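Local coordinates for flagellar motor switch protein FliG (Helicobacter pylori 26695, PDB 5WUJ) that forms part of the flagellar motor switch complex, which sets the direction of flagellar rotation, and is required for flagellum synthesis and motility, at residues T28-I31 against L32-L35; E63-F66 against A67-Q70; G78-E81 against Y82-L86. All coordinates share one frame; numbering follows the deposited sequence.

Contact 1. Residues T28-I31 against L32-L35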
loop_
_atom_site.group_PDB
_atom_site.type_symbol
_atom_site.label_atom_id
_atom_site.label_comp_id
_atom_site.label_asym_id
_atom_site.label_seq_id
_atom_site.Cartn_x
_atom_site.Cartn_y
_atom_site.Cartn_z
ATOM N N THR B 28 2.929 8.746 9.557
ATOM C CA THR B 28 3.009 7.622 10.485
ATOM C C THR B 28 2.666 8.052 11.905
ATOM O O THR B 28 1.887 7.390 12.592
ATOM C CB THR B 28 4.407 7.002 10.447
ATOM O OG1 THR B 28 4.618 6.394 9.173
ATOM C CG2 THR B 28 4.532 5.948 11.542
ATOM N N GLY B 29 3.255 9.160 12.367
ATOM C CA GLY B 29 2.894 9.670 13.682
ATOM C C GLY B 29 1.400 9.876 13.838
ATOM O O GLY B 29 0.855 9.673 14.921
ATOM N N GLU B 30 0.708 10.253 12.753
ATOM C CA GLU B 30 -0.736 10.473 12.849
ATOM C C GLU B 30 -1.489 9.163 13.062
ATOM O O GLU B 30 -2.495 9.137 13.786
ATOM C CB GLU B 30 -1.260 11.185 11.604
ATOM C CG GLU B 30 -0.423 12.376 11.187
ATOM C CD GLU B 30 -1.240 13.622 10.958
ATOM O OE1 GLU B 30 -0.686 14.595 10.400
ATOM O OE2 GLU B 30 -2.433 13.628 11.333
ATOM N N ILE B 31 -1.029 8.069 12.436
ATOM C CA ILE B 31 -1.671 6.771 12.645
ATOM C C ILE B 31 -1.376 6.260 14.049
ATOM O O ILE B 31 -2.286 5.833 14.776
ATOM C CB ILE B 31 -1.207 5.749 11.594
ATOM C CG1 ILE B 31 -1.697 6.105 10.183
ATOM C CG2 ILE B 31 -1.743 4.375 11.958
ATOM C CD1 ILE B 31 -3.132 6.528 10.112
ATOM N N LEU B 32 -0.095 6.302 14.446
ATOM C CA LEU B 32 0.308 5.737 15.733
ATOM C C LEU B 32 -0.430 6.390 16.894
ATOM O O LEU B 32 -0.759 5.711 17.875
ATOM C CB LEU B 32 1.813 5.882 15.944
ATOM C CG LEU B 32 2.779 5.222 14.963
ATOM C CD1 LEU B 32 4.216 5.426 15.439
ATOM C CD2 LEU B 32 2.498 3.738 14.767
ATOM N N ARG B 33 -0.725 7.690 16.795
ATOM C CA ARG B 33 -1.422 8.388 17.871
ATOM C C ARG B 33 -2.859 7.910 18.059
ATOM O O ARG B 33 -3.479 8.267 19.064
ATOM C CB ARG B 33 -1.389 9.911 17.625
ATOM C CG ARG B 33 0.009 10.544 17.808
ATOM C CD ARG B 33 -0.002 12.079 17.874
ATOM N NE ARG B 33 -0.251 12.700 16.574
ATOM C CZ ARG B 33 0.689 12.978 15.669
ATOM N NH1 ARG B 33 1.965 12.685 15.904
ATOM N NH2 ARG B 33 0.349 13.542 14.514
ATOM N N HIS B 34 -3.406 7.123 17.129
ATOM C CA HIS B 34 -4.741 6.562 17.269
ATOM C C HIS B 34 -4.731 5.064 17.549
ATOM O O HIS B 34 -5.807 4.460 17.633
ATOM C CB HIS B 34 -5.574 6.851 16.012
ATOM C CG HIS B 34 -5.945 8.292 15.861
ATOM N ND1 HIS B 34 -5.184 9.185 15.134
ATOM C CD2 HIS B 34 -6.980 9.006 16.362
ATOM C CE1 HIS B 34 -5.740 10.381 15.189
ATOM N NE2 HIS B 34 -6.834 10.300 15.925
ATOM N N LEU B 35 -3.559 4.452 17.697
ATOM C CA LEU B 35 -3.459 3.040 18.030
ATOM C C LEU B 35 -3.266 2.855 19.531
ATOM O O LEU B 35 -2.832 3.763 20.244
ATOM C CB LEU B 35 -2.306 2.375 17.273
ATOM C CG LEU B 35 -2.550 2.179 15.773
ATOM C CD1 LEU B 35 -1.287 1.670 15.095
ATOM C CD2 LEU B 35 -3.729 1.237 15.528
#

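Contact 2. Residues E63-F66 against A67-Q70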
loop_
_atom_site.group_PDB
_atom_site.type_symbol
_atom_site.label_atom_id
_atom_site.label_comp_id
_atom_site.label_asym_id
_atom_site.label_seq_id
_atom_site.Cartn_x
_atom_site.Cartn_y
_atom_site.Cartn_z
ATOM N N GLU B 63 0.693 -1.438 -3.663
ATOM C CA GLU B 63 -0.321 -1.875 -4.617
ATOM C C GLU B 63 -1.380 -2.721 -3.928
ATOM O O GLU B 63 -2.570 -2.649 -4.268
ATOM C CB GLU B 63 0.322 -2.666 -5.754
ATOM C CG GLU B 63 1.048 -1.819 -6.777
ATOM C CD GLU B 63 1.267 -2.572 -8.079
ATOM O OE1 GLU B 63 1.016 -3.804 -8.096
ATOM O OE2 GLU B 63 1.673 -1.935 -9.079
ATOM N N GLU B 64 -0.956 -3.549 -2.975
ATOM C CA GLU B 64 -1.911 -4.355 -2.227
ATOM C C GLU B 64 -2.863 -3.463 -1.437
ATOM O O GLU B 64 -4.085 -3.665 -1.458
ATOM C CB GLU B 64 -1.151 -5.313 -1.311
ATOM C CG GLU B 64 -2.000 -6.302 -0.551
ATOM C CD GLU B 64 -1.149 -7.316 0.211
ATOM O OE1 GLU B 64 -1.618 -7.814 1.256
ATOM O OE2 GLU B 64 -0.011 -7.610 -0.228
ATOM N N PHE B 65 -2.326 -2.445 -0.765
ATOM C CA PHE B 65 -3.181 -1.550 0.012
ATOM C C PHE B 65 -3.998 -0.626 -0.881
ATOM O O PHE B 65 -5.133 -0.292 -0.531
ATOM C CB PHE B 65 -2.342 -0.745 0.986
ATOM C CG PHE B 65 -2.085 -1.480 2.258
ATOM C CD1 PHE B 65 -3.033 -1.488 3.262
ATOM C CD2 PHE B 65 -0.909 -2.188 2.438
ATOM C CE1 PHE B 65 -2.809 -2.189 4.444
ATOM C CE2 PHE B 65 -0.676 -2.882 3.624
ATOM C CZ PHE B 65 -1.627 -2.889 4.615
ATOM N N PHE B 66 -3.446 -0.220 -2.035
ATOM C CA PHE B 66 -4.228 0.529 -3.017
ATOM C C PHE B 66 -5.498 -0.229 -3.393
ATOM O O PHE B 66 -6.591 0.351 -3.433
ATOM C CB PHE B 66 -3.373 0.807 -4.263
ATOM C CG PHE B 66 -3.961 1.817 -5.190
ATOM C CD1 PHE B 66 -4.161 3.132 -4.767
ATOM C CD2 PHE B 66 -4.327 1.464 -6.473
ATOM C CE1 PHE B 66 -4.709 4.078 -5.632
ATOM C CE2 PHE B 66 -4.882 2.395 -7.344
ATOM C CZ PHE B 66 -5.072 3.708 -6.925
ATOM N N ALA B 67 -5.383 -1.536 -3.640
ATOM C CA ALA B 67 -6.569 -2.302 -4.008
ATOM C C ALA B 67 -7.561 -2.377 -2.849
ATOM O O ALA B 67 -8.776 -2.310 -3.063
ATOM C CB ALA B 67 -6.165 -3.691 -4.480
ATOM N N ILE B 68 -7.062 -2.494 -1.617
ATOM C CA ILE B 68 -7.941 -2.513 -0.443
ATOM C C ILE B 68 -8.713 -1.200 -0.319
ATOM O O ILE B 68 -9.931 -1.189 -0.084
ATOM C CB ILE B 68 -7.114 -2.793 0.826
ATOM C CG1 ILE B 68 -6.615 -4.238 0.829
ATOM C CG2 ILE B 68 -7.917 -2.468 2.075
ATOM C CD1 ILE B 68 -5.574 -4.517 1.887
ATOM N N PHE B 69 -8.014 -0.071 -0.452
ATOM C CA PHE B 69 -8.671 1.221 -0.327
ATOM C C PHE B 69 -9.629 1.483 -1.488
ATOM O O PHE B 69 -10.670 2.125 -1.297
ATOM C CB PHE B 69 -7.620 2.319 -0.223
ATOM C CG PHE B 69 -6.781 2.240 1.019
ATOM C CD1 PHE B 69 -7.279 1.670 2.173
ATOM C CD2 PHE B 69 -5.502 2.753 1.043
ATOM C CE1 PHE B 69 -6.506 1.603 3.323
ATOM C CE2 PHE B 69 -4.724 2.691 2.195
ATOM C CZ PHE B 69 -5.233 2.117 3.340
ATOM N N GLN B 70 -9.307 1.010 -2.696
ATOM C CA GLN B 70 -10.244 1.161 -3.807
ATOM C C GLN B 70 -11.519 0.371 -3.546
ATOM O O GLN B 70 -12.632 0.890 -3.700
ATOM C CB GLN B 70 -9.603 0.707 -5.122
ATOM C CG GLN B 70 -8.546 1.651 -5.660
ATOM C CD GLN B 70 -9.144 2.803 -6.448
ATOM O OE1 GLN B 70 -10.282 2.734 -6.900
ATOM N NE2 GLN B 70 -8.374 3.867 -6.619
#

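Contact 3. Residues G78-E81 against Y82-L86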
loop_
_atom_site.group_PDB
_atom_site.type_symbol
_atom_site.label_atom_id
_atom_site.label_comp_id
_atom_site.label_asym_id
_atom_site.label_seq_id
_atom_site.Cartn_x
_atom_site.Cartn_y
_atom_site.Cartn_z
ATOM N N GLY B 78 -8.017 7.917 -9.092
ATOM C CA GLY B 78 -7.005 7.041 -9.656
ATOM C C GLY B 78 -7.528 5.729 -10.201
ATOM O O GLY B 78 -6.795 4.730 -10.204
ATOM N N GLY B 79 -8.779 5.700 -10.673
ATOM C CA GLY B 79 -9.311 4.476 -11.248
ATOM C C GLY B 79 -8.503 3.946 -12.421
ATOM O O GLY B 79 -8.402 2.728 -12.607
ATOM N N LEU B 80 -7.904 4.842 -13.217
ATOM C CA LEU B 80 -7.112 4.407 -14.367
ATOM C C LEU B 80 -5.930 3.543 -13.927
ATOM O O LEU B 80 -5.683 2.472 -14.494
ATOM C CB LEU B 80 -6.630 5.630 -15.157
ATOM C CG LEU B 80 -6.504 5.594 -16.678
ATOM C CD1 LEU B 80 -7.744 4.979 -17.338
ATOM C CD2 LEU B 80 -6.245 7.003 -17.224
ATOM N N GLU B 81 -5.185 3.999 -12.913
ATOM C CA GLU B 81 -4.052 3.238 -12.392
ATOM C C GLU B 81 -4.506 1.947 -11.724
ATOM O O GLU B 81 -3.798 0.932 -11.779
ATOM C CB GLU B 81 -3.277 4.107 -11.396
ATOM C CG GLU B 81 -2.161 3.422 -10.608
ATOM C CD GLU B 81 -1.134 2.697 -11.482
ATOM O OE1 GLU B 81 -0.510 1.731 -10.985
ATOM O OE2 GLU B 81 -0.930 3.095 -12.654
ATOM N N TYR B 82 -5.671 1.972 -11.074
ATOM C CA TYR B 82 -6.216 0.751 -10.504
ATOM C C TYR B 82 -6.550 -0.257 -11.602
ATOM O O TYR B 82 -6.205 -1.445 -11.503
ATOM C CB TYR B 82 -7.457 1.078 -9.660
ATOM C CG TYR B 82 -8.106 -0.149 -9.071
ATOM C CD1 TYR B 82 -7.386 -1.010 -8.246
ATOM C CD2 TYR B 82 -9.431 -0.464 -9.351
ATOM C CE1 TYR B 82 -7.974 -2.145 -7.701
ATOM C CE2 TYR B 82 -10.023 -1.593 -8.809
ATOM C CZ TYR B 82 -9.289 -2.428 -7.988
ATOM O OH TYR B 82 -9.875 -3.553 -7.457
ATOM N N ALA B 83 -7.243 0.198 -12.651
ATOM C CA ALA B 83 -7.489 -0.659 -13.813
ATOM C C ALA B 83 -6.186 -1.211 -14.381
ATOM O O ALA B 83 -6.079 -2.410 -14.677
ATOM C CB ALA B 83 -8.242 0.126 -14.886
ATOM N N ARG B 84 -5.182 -0.345 -14.528
ATOM C CA ARG B 84 -3.901 -0.759 -15.093
ATOM C C ARG B 84 -3.271 -1.881 -14.274
ATOM O O ARG B 84 -2.746 -2.850 -14.836
ATOM C CB ARG B 84 -2.978 0.460 -15.167
ATOM C CG ARG B 84 -1.753 0.326 -16.047
ATOM C CD ARG B 84 -0.917 1.613 -15.975
ATOM N NE ARG B 84 -1.475 2.694 -16.793
ATOM C CZ ARG B 84 -1.947 3.855 -16.322
ATOM N NH1 ARG B 84 -1.941 4.121 -15.018
ATOM N NH2 ARG B 84 -2.432 4.765 -17.169
ATOM N N GLU B 85 -3.320 -1.770 -12.941
ATOM C CA GLU B 85 -2.796 -2.829 -12.079
ATOM C C GLU B 85 -3.630 -4.097 -12.185
ATOM O O GLU B 85 -3.083 -5.203 -12.268
ATOM C CB GLU B 85 -2.759 -2.360 -10.625
ATOM C CG GLU B 85 -1.792 -1.223 -10.369
ATOM C CD GLU B 85 -1.938 -0.627 -8.968
ATOM O OE1 GLU B 85 -2.624 -1.236 -8.118
ATOM O OE2 GLU B 85 -1.372 0.457 -8.725
ATOM N N LEU B 86 -4.957 -3.951 -12.176
ATOM C CA LEU B 86 -5.844 -5.105 -12.293
ATOM C C LEU B 86 -5.624 -5.854 -13.609
ATOM O O LEU B 86 -5.481 -7.085 -13.623
ATOM C CB LEU B 86 -7.292 -4.641 -12.186
ATOM C CG LEU B 86 -8.367 -5.705 -12.399
ATOM C CD1 LEU B 86 -8.282 -6.761 -11.301
ATOM C CD2 LEU B 86 -9.756 -5.069 -12.422
#

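Contact 1. Residues T28-I31 against L32-L35
The guanidinium group of Arg-33 lies with one face over the backbone of Gly-29, one turn back, at the C-terminal end of helix 25-32 in the FliG N-terminal domain. Here the helix gives way to a type I beta turn, Leu-32 to Leu-35, that leads on to helix 37-50. Gly-29 O sits 3.3 Å above the guanidinium plane, offset toward its rim, and is hydrogen-bonded not by that group but by Arg-33 N. A bend at chi3 (-73°) folds the arginine back along the helix. Its NH2 then comes within 3.6 Å of Glu-30 CG, while the charged ends stay apart: Glu-30 OE2 and Arg-33 NH2 are 4.2 Å from each other, beyond a salt bridge, so any attraction is probably modest.

On the buried side, Thr-28 and Leu-32 run side by side in the same direction. The methyl CG2 of Thr-28 rests 3.9 Å from both CG and CD1 of Leu-32, and the pair faces helix 37-50 through Ile-47 and Ile-43. Thr-28 OG1 is turned back to bond Gly-24 O. Their backbones are joined by the helical bond from Leu-32 N to Thr-28 O; the one from Arg-33 N to Gly-29 O is the last of this kind here. Further on, Ile-31 CG2 approaches Leu-35 CD1, and Leu-35 continues the apolar side onto Ile-40 and Ile-43.

At His-34 the pattern changes. His-34 N bonds Ile-31 O, three residues back instead of four, and the imidazole takes over the carbonyl that backbone N left behind: His-34 ND1 donates to Glu-30 O at 3.0 Å, with the oxygen only 6° out of the ring plane.

Contact 2. Residues E63-F66 against A67-Q70
Ala-67, Ile-68, Phe-69 and Gln-70 donate their backbone N-H groups to the carbonyls of Glu-63, Glu-64, Phe-65 and Phe-66, four successive i to i+4 bonds of helix 55-71 in the FliG N-terminal domain. The last two are the shorter, with Phe-69 N to Phe-65 O and Gln-70 N to Phe-66 O both at 2.9 Å.

Gln-70 makes a CH-pi contact with Phe-66: its CG stands 4.2 Å from the ring centroid, 14° off the normal and so well over the face. The two side chains point the same way, with ring and amide planes 59° apart. The bend at Gln-70 chi2 (-83°) swings the amide toward the far end of the ring, while NE2 keeps its hydrogen bond to Thr-77 O, in the loop beyond the helix. Phe-69, in turn, carries its ring over the carbonyl of Phe-65, with Phe-65 O 3.4 Å from Phe-69 CG.

Apolar packing joins the remaining groups. Phe-65 and Ile-68 lie alongside each other, CD1 to CD1 at 4.2 Å, and CD1 of the same Phe-65 ring is also 4.2 Å from Phe-69 CZ. Several faces of the helix are thus engaged: Phe-65 packs on Met-12, Ile-16 and Leu-19 of helix 12-23, Phe-66 meets Tyr-82 of helix 79-91, and Phe-69 reaches Tyr-74 and Ile-75.

Among the charged groups, Glu-64 extends from the helix to a salt bridge with Lys-15. The closest side-chain approach between the Phe-66 ring and the Gln-70 amide is from CZ to NE2, at 3.3 Å.

Contact 3. Residues G78-E81 against Y82-L86
Glu-81 sends CG anti to its backbone N (chi1 172°) and then bends at chi2 (54°), which lays its carboxylate between Arg-84 and Glu-85, three and four residues ahead in the first turns of helix 79-91. Arg-84 bends at chi3 (-78°) and returns toward the start of the helix to meet it. The two chains cross at about a right angle.

Arg-84 NH1 gives a salt bridge to Glu-81 OE2, 2.8 Å long. The oxygen lies nearly in the guanidinium plane and is approached on its anti side, while Leu-80 O sits over one face of the guanidinium, near its rim. The NH2 of the same group passes Leu-80 CG at the limit of contact. Leu-80 and Arg-84 both pack on Met-100 of helix 93-104.

The other carboxylate oxygen meets a second acid. Glu-85 is extended beyond CG and brings OE2 to 2.7 Å from Glu-81 OE1, with the two carboxylate planes turned well away from each other.

Gly-78, at the N-cap and with positive phi, opens the helix: its O accepts the N-H of Tyr-82. The next three bonds follow in i to i+4 order, from Ala-83 N to Gly-79 O at 2.8 Å through Glu-85 N to Glu-81 O. Tyr-82 leads away toward Phe-66 and Gln-70 of helix 55-71.

Two oxygens this close suggest that one acid of the Glu-81 and Glu-85 pair holds a proton and donates it to the other. A basic side chain of another chain in the assembly also makes a salt bridge to Glu-81 OE2, so that oxygen is gripped by two cationic groups, one from its own helix and one from the neighbouring chain.

Overall arrangement
The three contacts follow one another along the chain of this all-helical N-terminal domain. Contact 1 ends helix 25-32, contact 2 lies in helix 55-71 near the centre of the chain, and contact 3 begins helix 79-91. Contacts 2 and 3 belong to successive helices and touch, their centres about 10 Å apart: Phe-66 CE2 meets Tyr-82 CB at 3.7 Å. Contact 1 stands clear, its centre about 20 Å from that of contact 2 and about 28 Å from that of contact 3, on the opposite side of the chain's centre from contact 3. All three lie within reach of another chain in the assembly, so the association with that chain involves parts of the domain on both sides of its centre.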